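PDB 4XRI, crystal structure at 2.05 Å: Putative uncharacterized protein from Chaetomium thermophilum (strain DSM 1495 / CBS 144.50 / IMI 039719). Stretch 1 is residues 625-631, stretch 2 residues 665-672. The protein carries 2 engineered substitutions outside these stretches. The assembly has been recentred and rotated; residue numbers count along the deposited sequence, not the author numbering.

Stretch 1 625-631: VPEGVFA
Stretch 2 665-672: PSLCSMAI

Two nearly parallel α-helices of one chain pack side by side through a small apolar seam, closed along one margin by a serine–glutamate hydrogen bond and a bridging water. Residues 625-631 and 665-672 are helical throughout, with phi/psi near -64/-41 and regular i to i+4 bonds such as F630 N to P626 O (2.9 Å) and A671 N to L667 O (2.8 Å). Their N-to-C directions differ by 12° and the axes approach to 9.6 Å. Register is set by E627 and L667, whose CA atoms lie 5.7 Å apart; the contact buries 376 Å², both sides summed.

L667 (chi1 t, chi2 p) leaves its backbone sideways, yet its end reaches the first helix: CD2 lies 3.8 Å from P626 CB, and CD1 sits over one face of the F630 ring, 4.2 Å from its centroid and 8° off the normal, a CH-pi contact. F630 points toward the second helix with chi1 at -91°, between wells, and chi2 at 55°. Its CB meets M670 CG at 3.5 Å, while CE2 lies 4.2 Å from A671 CB, and F630 CE2 also lies 4.1 Å from A671 CA, so the ring rests against the backbone as well as the methyl group. M670, also pointing toward its partner, folds through t, p, p, bringing CE to 3.3 Å from E627 CG, so methyl meets the aliphatic part of the glutamate.

E627 extends (chi1 t, chi2 t, chi3 166°), carrying its carboxylate across to S666 (chi1 t), where S666 OG donates a hydrogen bond to E627 OE2 at 2.7 Å. Water 1 donates to E627 OE1 (3.2 Å) and to S666 O (2.6 Å), linking the other carboxylate oxygen to the backbone of the same serine. G628, V629 and C668 make no contact across the pair.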

# COMPACT_ATOMS: atom_id res chain seq x y z
N VAL A 625 7.20 8.17 -18.79
CA VAL A 625 8.25 9.05 -19.28
C VAL A 625 8.03 10.55 -19.02
O VAL A 625 8.96 11.23 -18.58
CB VAL A 625 8.47 8.85 -20.80
CG1 VAL A 625 9.48 9.85 -21.33
CG2 VAL A 625 8.93 7.43 -21.07
N PRO A 626 6.82 11.09 -19.31
CA PRO A 626 6.68 12.53 -19.07
C PRO A 626 6.90 12.92 -17.61
O PRO A 626 7.43 13.99 -17.33
CB PRO A 626 5.22 12.81 -19.48
CG PRO A 626 4.86 11.72 -20.41
CD PRO A 626 5.60 10.51 -19.90
N GLU A 627 6.52 12.03 -16.70
CA GLU A 627 6.68 12.28 -15.27
C GLU A 627 8.16 12.31 -14.88
O GLU A 627 8.57 13.13 -14.07
CB GLU A 627 5.93 11.23 -14.46
CG GLU A 627 5.91 11.48 -12.97
CD GLU A 627 4.81 10.70 -12.27
OE1 GLU A 627 4.83 10.62 -11.03
OE2 GLU A 627 3.92 10.18 -12.98
N GLY A 628 8.94 11.42 -15.48
CA GLY A 628 10.37 11.37 -15.24
C GLY A 628 11.06 12.60 -15.80
O GLY A 628 11.98 13.14 -15.19
N VAL A 629 10.62 13.03 -16.98
CA VAL A 629 11.14 14.24 -17.60
C VAL A 629 10.86 15.47 -16.74
O VAL A 629 11.75 16.30 -16.51
CB VAL A 629 10.53 14.46 -19.01
CG1 VAL A 629 10.89 15.84 -19.54
CG2 VAL A 629 11.00 13.37 -19.97
N PHE A 630 9.63 15.57 -16.25
CA PHE A 630 9.23 16.68 -15.40
C PHE A 630 10.04 16.73 -14.10
O PHE A 630 10.41 17.80 -13.63
CB PHE A 630 7.73 16.59 -15.08
CG PHE A 630 6.86 17.33 -16.06
CD1 PHE A 630 6.94 17.07 -17.41
CD2 PHE A 630 5.96 18.28 -15.62
CE1 PHE A 630 6.15 17.75 -18.32
CE2 PHE A 630 5.16 18.97 -16.51
CZ PHE A 630 5.25 18.70 -17.86
N ALA A 631 10.32 15.55 -13.55
CA ALA A 631 11.10 15.45 -12.33
C ALA A 631 12.52 15.95 -12.55
O ALA A 631 13.10 16.62 -11.69
CB ALA A 631 11.12 14.01 -11.83
N PRO A 665 -3.88 11.95 -14.29
CA PRO A 665 -3.82 12.46 -12.92
C PRO A 665 -2.40 12.62 -12.39
O PRO A 665 -2.07 13.67 -11.83
CB PRO A 665 -4.59 11.40 -12.12
CG PRO A 665 -5.47 10.75 -13.11
CD PRO A 665 -4.69 10.72 -14.38
N SER A 666 -1.58 11.59 -12.57
CA SER A 666 -0.22 11.60 -12.04
C SER A 666 0.62 12.72 -12.63
O SER A 666 1.35 13.40 -11.90
CB SER A 666 0.45 10.25 -12.30
OG SER A 666 1.61 10.09 -11.51
N LEU A 667 0.52 12.92 -13.94
CA LEU A 667 1.28 13.98 -14.60
C LEU A 667 0.73 15.36 -14.23
O LEU A 667 1.48 16.32 -14.08
CB LEU A 667 1.26 13.81 -16.11
CG LEU A 667 2.13 14.82 -16.86
CD1 LEU A 667 3.57 14.75 -16.36
CD2 LEU A 667 2.07 14.60 -18.36
N CYS A 668 -0.59 15.44 -14.09
CA CYS A 668 -1.24 16.69 -13.70
C CYS A 668 -0.72 17.13 -12.34
O CYS A 668 -0.34 18.29 -12.15
CB CYS A 668 -2.76 16.52 -13.66
SG CYS A 668 -3.67 18.07 -13.36
N SER A 669 -0.68 16.19 -11.40
CA SER A 669 -0.14 16.46 -10.06
C SER A 669 1.32 16.89 -10.13
O SER A 669 1.74 17.78 -9.41
CB SER A 669 -0.29 15.23 -9.17
OG SER A 669 -1.63 15.09 -8.72
N MET A 670 2.08 16.23 -11.00
CA MET A 670 3.49 16.59 -11.21
C MET A 670 3.62 18.00 -11.77
O MET A 670 4.54 18.74 -11.41
CB MET A 670 4.15 15.59 -12.15
CG MET A 670 5.63 15.84 -12.37
SD MET A 670 6.61 15.59 -10.88
CE MET A 670 6.63 13.80 -10.78
N ALA A 671 2.70 18.37 -12.66
CA ALA A 671 2.69 19.69 -13.26
C ALA A 671 2.45 20.77 -12.21
O ALA A 671 3.09 21.83 -12.24
CB ALA A 671 1.63 19.77 -14.36
N ILE A 672 1.51 20.51 -11.31
CA ILE A 672 1.21 21.44 -10.22
C ILE A 672 2.43 21.61 -9.32
O ILE A 672 2.75 22.72 -8.90
CB ILE A 672 0.02 20.96 -9.38
CG1 ILE A 672 -1.22 20.84 -10.27
CG2 ILE A 672 -0.23 21.90 -8.22
CD1 ILE A 672 -2.37 20.10 -9.60
O HOH W 1 2.61 12.58 -9.81